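Local coordinates for response regulator receiver (Brucella melitensis biovar Abortus, PDB 4G97), which probably acts as the phosphorylation-switched regulator of a general stress response, using a sigma-factor-like domain to capture an anti-sigma factor, at residues E133-Q137 / K247-S251; T140-I144 / L179-K184. All coordinates share one frame; numbering follows the deposited sequence.

Contact 1 is one place where the sigma-like part of the chain meets the receiver: the C-terminal end of helix 120-135 and the residues after it lie against helix 243-265, the last helix of the modelled chain. Contact 2 belongs wholly to the receiver, where helix 173-183 covers strand 141-145 of its five-stranded parallel sheet. The centres of the two are about 20 Å apart. Along the chain they adjoin, since the loop leaving helix 120-135 runs directly into strand 141-145, and contact 2 is nested in the loop closed by contact 1. Contact 1 thus joins the two domains, while contact 2 helps build the one that is predicted to be phosphorylated.

Contact 1 (E133-Q137 / K247-S251); sequences EISRQ and KALIS
The flat amide of Q137 lies with one face over CA and CB of S251. At its edge, Q137 NE2 points in plane to the carbonyl of I134, in a bond of 2.7 Å from Q137 NE2 to I134 O (N-H...O 157°). Q137 NE2 also makes a weak bond to K247 O at 3.1 Å, tilted from the plane toward the face that S251 covers. At the other corner, Q137 OE1 rests 3.2 Å from CG2 of I250 and takes a hydrogen bond from H164. With three partners of its own chain, the amide is fixed in its rotation. I134 adds the apolar part: its CG2, anti to the backbone N, packs 3.8 Å from CG of K247, the two side chains crossing at about a right angle. Separately, I134 CG1 sits in van der Waals contact with the hydroxyl of S251, 3.3 Å from S251 OG. That hydroxyl is buried but paired with R96 NH1 and with a water 2.7 Å from S251 OG, which donates in turn to E133 O. Residues of helix 94-104, including F99, close over I134 and K247. This is a domain interface: a sigma-like helix end docked on the C-terminal helix of a CheY-like receiver, consistent with the closed, unphosphorylated state of PhyR proteins.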
loop_
_atom_site.group_PDB
_atom_site.type_symbol
_atom_site.label_atom_id
_atom_site.label_comp_id
_atom_site.label_asym_id
_atom_site.label_seq_id
_atom_site.Cartn_x
_atom_site.Cartn_y
_atom_site.Cartn_z
ATOM N N GLU A 133 -8.286 -0.694 14.813
ATOM C CA GLU A 133 -6.823 -0.589 14.741
ATOM C C GLU A 133 -6.426 0.463 13.709
ATOM O O GLU A 133 -5.687 1.379 14.040
ATOM C CB GLU A 133 -6.209 -1.935 14.341
ATOM C CG GLU A 133 -5.681 -2.761 15.491
ATOM C CD GLU A 133 -5.315 -4.166 15.054
ATOM O OE1 GLU A 133 -4.252 -4.333 14.410
ATOM O OE2 GLU A 133 -6.117 -5.092 15.316
ATOM N N ILE A 134 -6.945 0.343 12.468
ATOM C CA ILE A 134 -6.662 1.235 11.339
ATOM C C ILE A 134 -7.097 2.678 11.586
ATOM O O ILE A 134 -6.399 3.584 11.141
ATOM C CB ILE A 134 -7.154 0.614 9.981
ATOM C CG1 ILE A 134 -6.170 -0.463 9.456
ATOM C CG2 ILE A 134 -7.398 1.660 8.885
ATOM C CD1 ILE A 134 -6.297 -1.866 9.995
ATOM N N SER A 135 -8.228 2.901 12.306
ATOM C CA SER A 135 -8.732 4.255 12.614
ATOM C C SER A 135 -7.949 4.933 13.747
ATOM O O SER A 135 -8.015 6.157 13.900
ATOM C CB SER A 135 -10.221 4.220 12.943
ATOM N N ARG A 136 -7.195 4.139 14.519
ATOM C CA ARG A 136 -6.372 4.621 15.625
ATOM C C ARG A 136 -4.898 4.593 15.181
ATOM O O ARG A 136 -4.259 3.542 15.136
ATOM C CB ARG A 136 -6.663 3.799 16.899
ATOM C CG ARG A 136 -5.798 4.123 18.104
ATOM C CD ARG A 136 -4.880 2.943 18.366
ATOM N NE ARG A 136 -4.020 3.135 19.530
ATOM C CZ ARG A 136 -2.864 3.792 19.519
ATOM N NH1 ARG A 136 -2.427 4.367 18.404
ATOM N NH2 ARG A 136 -2.148 3.896 20.627
ATOM N N GLN A 137 -4.401 5.752 14.757
ATOM C CA GLN A 137 -3.035 5.893 14.257
ATOM C C GLN A 137 -2.302 6.904 15.125
ATOM O O GLN A 137 -2.920 7.843 15.615
ATOM C CB GLN A 137 -3.057 6.363 12.784
ATOM C CG GLN A 137 -3.733 5.369 11.826
ATOM C CD GLN A 137 -3.957 5.902 10.430
ATOM O OE1 GLN A 137 -3.316 6.853 9.992
ATOM N NE2 GLN A 137 -4.797 5.217 9.646
ATOM N N LYS A 247 -6.315 5.932 4.091
ATOM C CA LYS A 247 -6.383 5.592 5.509
ATOM C C LYS A 247 -5.641 4.263 5.795
ATOM O O LYS A 247 -4.808 4.198 6.712
ATOM C CB LYS A 247 -7.862 5.499 5.905
ATOM C CG LYS A 247 -8.124 5.038 7.330
ATOM C CD LYS A 247 -9.572 5.283 7.735
ATOM C CE LYS A 247 -10.477 4.095 7.533
ATOM N NZ LYS A 247 -11.896 4.427 7.843
ATOM N N ALA A 248 -5.941 3.223 4.986
ATOM C CA ALA A 248 -5.358 1.892 5.108
ATOM C C ALA A 248 -3.874 1.896 4.885
ATOM O O ALA A 248 -3.158 1.245 5.637
ATOM C CB ALA A 248 -6.017 0.936 4.123
ATOM N N LEU A 249 -3.405 2.590 3.840
ATOM C CA LEU A 249 -1.987 2.611 3.528
ATOM C C LEU A 249 -1.165 3.433 4.515
ATOM O O LEU A 249 -0.058 3.028 4.833
ATOM C CB LEU A 249 -1.715 2.961 2.079
ATOM C CG LEU A 249 -2.238 1.913 1.078
ATOM C CD1 LEU A 249 -2.214 2.466 -0.323
ATOM C CD2 LEU A 249 -1.458 0.597 1.178
ATOM N N ILE A 250 -1.737 4.528 5.062
ATOM C CA ILE A 250 -1.059 5.291 6.117
ATOM C C ILE A 250 -0.918 4.402 7.350
ATOM O O ILE A 250 0.166 4.337 7.933
ATOM C CB ILE A 250 -1.732 6.652 6.457
ATOM C CG1 ILE A 250 -1.613 7.604 5.267
ATOM C CG2 ILE A 250 -1.062 7.282 7.711
ATOM C CD1 ILE A 250 -2.515 8.823 5.375
ATOM N N SER A 251 -2.001 3.696 7.718
ATOM C CA SER A 251 -2.016 2.777 8.848
ATOM C C SER A 251 -0.913 1.709 8.708
ATOM O O SER A 251 -0.162 1.485 9.661
ATOM C CB SER A 251 -3.380 2.109 8.980
ATOM O OG SER A 251 -3.356 1.181 10.051
HETATM O O HOH W 1 -3.175 1.985 12.648
#

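Contact 2 (T140-I144 / L179-K184); sequences TRLMI and LYEKEK
R141 and M143 of strand 141-145 reach across to helix 173-183 of the CheY-like receiver, a doubly wound α/β fold. This helix links strand 165-170 to strand 187-191 in a beta-alpha-beta crossover that passes over strand 141-145, the strand between them in the sheet. The short strand and helix segments run nearly antiparallel (162°), their axes 9.9 Å apart.

The hydrogen bonds gather at the helix's C-terminal end. R141 grips one atom with two nitrogens: NH1 at 2.8 Å and NH2 at 2.9 Å from E183 O, both in the guanidinium plane. NH2 meets this oxygen in the carbonyl plane on a lone pair, whereas NH1 lies closer to the line of the C=O bond. The turn at chi3 (76°) bends the arginine chain back toward that carbonyl. A positive charge beside the C-terminal end of a helix probably suits its dipole, and K184, with positive phi, ends the helical run. NH1 also makes a weak bond to K184 O.

The ionic part is a salt bridge from R141 NH2 to E183 OE1 at 3.1 Å, with the guanidinium and carboxylate planes turned 40° against each other.

Apolar contact comes from the buried M143. M143 and L179 lie alongside each other, pointing opposite ways, with M143 CG 3.6 Å from L179 CD2. The bend at its last torsion swings M143 CE to the ring edge of Y180, 3.8 Å from Y180 CB. P185 also touches both M143 and Y180.

A water finishes the polar cluster, accepting from R141 NH1 at 2.6 Å and donating to K184 O.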
loop_
_atom_site.group_PDB
_atom_site.type_symbol
_atom_site.label_atom_id
_atom_site.label_comp_id
_atom_site.label_asym_id
_atom_site.label_seq_id
_atom_site.Cartn_x
_atom_site.Cartn_y
_atom_site.Cartn_z
ATOM N N THR A 140 0.975 11.855 13.283
ATOM C CA THR A 140 2.194 12.057 12.519
ATOM C C THR A 140 2.155 13.355 11.742
ATOM O O THR A 140 1.100 13.770 11.246
ATOM C CB THR A 140 2.437 10.792 11.605
ATOM O OG1 THR A 140 2.489 9.636 12.428
ATOM C CG2 THR A 140 3.717 10.845 10.818
ATOM N N ARG A 141 3.331 13.987 11.625
ATOM C CA ARG A 141 3.525 15.210 10.850
ATOM C C ARG A 141 3.891 14.764 9.430
ATOM O O ARG A 141 4.859 14.034 9.235
ATOM C CB ARG A 141 4.645 16.084 11.453
ATOM C CG ARG A 141 4.261 16.700 12.786
ATOM C CD ARG A 141 5.429 17.396 13.455
ATOM N NE ARG A 141 5.724 18.681 12.826
ATOM C CZ ARG A 141 6.746 18.900 12.012
ATOM N NH1 ARG A 141 7.589 17.921 11.714
ATOM N NH2 ARG A 141 6.926 20.095 11.478
ATOM N N LEU A 142 3.091 15.154 8.445
ATOM C CA LEU A 142 3.404 14.710 7.103
ATOM C C LEU A 142 3.449 15.783 6.052
ATOM O O LEU A 142 2.784 16.814 6.153
ATOM C CB LEU A 142 2.546 13.499 6.689
ATOM C CG LEU A 142 1.047 13.650 6.736
ATOM C CD1 LEU A 142 0.532 14.328 5.473
ATOM C CD2 LEU A 142 0.386 12.281 6.923
ATOM N N MET A 143 4.247 15.535 5.038
ATOM C CA MET A 143 4.349 16.426 3.907
ATOM C C MET A 143 3.608 15.790 2.711
ATOM O O MET A 143 3.754 14.584 2.453
ATOM C CB MET A 143 5.811 16.664 3.583
ATOM C CG MET A 143 6.028 17.515 2.360
ATOM S SD MET A 143 7.760 17.818 1.927
ATOM C CE MET A 143 8.487 16.307 2.348
ATOM N N ILE A 144 2.834 16.629 1.982
ATOM C CA ILE A 144 2.115 16.251 0.766
ATOM C C ILE A 144 2.839 16.857 -0.423
ATOM O O ILE A 144 3.056 18.060 -0.437
ATOM C CB ILE A 144 0.615 16.676 0.792
ATOM C CG1 ILE A 144 -0.128 15.985 1.969
ATOM C CG2 ILE A 144 -0.084 16.327 -0.607
ATOM C CD1 ILE A 144 -1.533 16.480 2.259
ATOM N N LEU A 179 10.664 22.334 1.849
ATOM C CA LEU A 179 9.646 22.025 2.857
ATOM C C LEU A 179 10.117 20.879 3.745
ATOM O O LEU A 179 9.883 20.928 4.952
ATOM C CB LEU A 179 8.277 21.725 2.206
ATOM C CG LEU A 179 7.092 21.399 3.130
ATOM C CD1 LEU A 179 6.793 22.556 4.119
ATOM C CD2 LEU A 179 5.876 21.108 2.314
ATOM N N TYR A 180 10.820 19.880 3.167
ATOM C CA TYR A 180 11.383 18.778 3.954
ATOM C C TYR A 180 12.459 19.296 4.947
ATOM O O TYR A 180 12.458 18.862 6.097
ATOM C CB TYR A 180 11.955 17.637 3.081
ATOM C CG TYR A 180 12.531 16.540 3.942
ATOM C CD1 TYR A 180 11.699 15.684 4.658
ATOM C CD2 TYR A 180 13.903 16.448 4.162
ATOM C CE1 TYR A 180 12.215 14.762 5.563
ATOM C CE2 TYR A 180 14.434 15.501 5.040
ATOM C CZ TYR A 180 13.584 14.657 5.737
ATOM O OH TYR A 180 14.083 13.732 6.618
ATOM N N GLU A 181 13.365 20.205 4.498
ATOM C CA GLU A 181 14.431 20.768 5.348
ATOM C C GLU A 181 13.904 21.657 6.468
ATOM O O GLU A 181 14.349 21.527 7.614
ATOM C CB GLU A 181 15.518 21.490 4.532
ATOM C CG GLU A 181 16.542 20.553 3.896
ATOM C CD GLU A 181 17.427 19.786 4.864
ATOM O OE1 GLU A 181 18.490 20.322 5.256
ATOM O OE2 GLU A 181 17.055 18.647 5.232
ATOM N N LYS A 182 12.924 22.509 6.155
ATOM C CA LYS A 182 12.323 23.413 7.122
ATOM C C LYS A 182 11.415 22.705 8.143
ATOM O O LYS A 182 11.503 22.996 9.337
ATOM C CB LYS A 182 11.559 24.515 6.399
ATOM N N GLU A 183 10.562 21.764 7.691
ATOM C CA GLU A 183 9.599 21.115 8.588
ATOM C C GLU A 183 9.964 19.747 9.130
ATOM O O GLU A 183 9.330 19.299 10.083
ATOM C CB GLU A 183 8.201 21.082 7.956
ATOM C CG GLU A 183 7.610 22.446 7.662
ATOM C CD GLU A 183 7.231 23.302 8.851
ATOM O OE1 GLU A 183 6.979 22.742 9.942
ATOM O OE2 GLU A 183 7.161 24.541 8.681
ATOM N N LYS A 184 10.945 19.073 8.525
ATOM C CA LYS A 184 11.347 17.719 8.917
ATOM C C LYS A 184 10.143 16.781 9.183
ATOM O O LYS A 184 9.947 16.333 10.314
ATOM C CB LYS A 184 12.391 17.744 10.043
ATOM C CG LYS A 184 13.748 18.272 9.565
ATOM C CD LYS A 184 14.736 18.524 10.718
ATOM C CE LYS A 184 15.963 19.296 10.282
ATOM N NZ LYS A 184 15.631 20.702 9.901
HETATM O O HOH W 2 7.944 15.426 12.442
#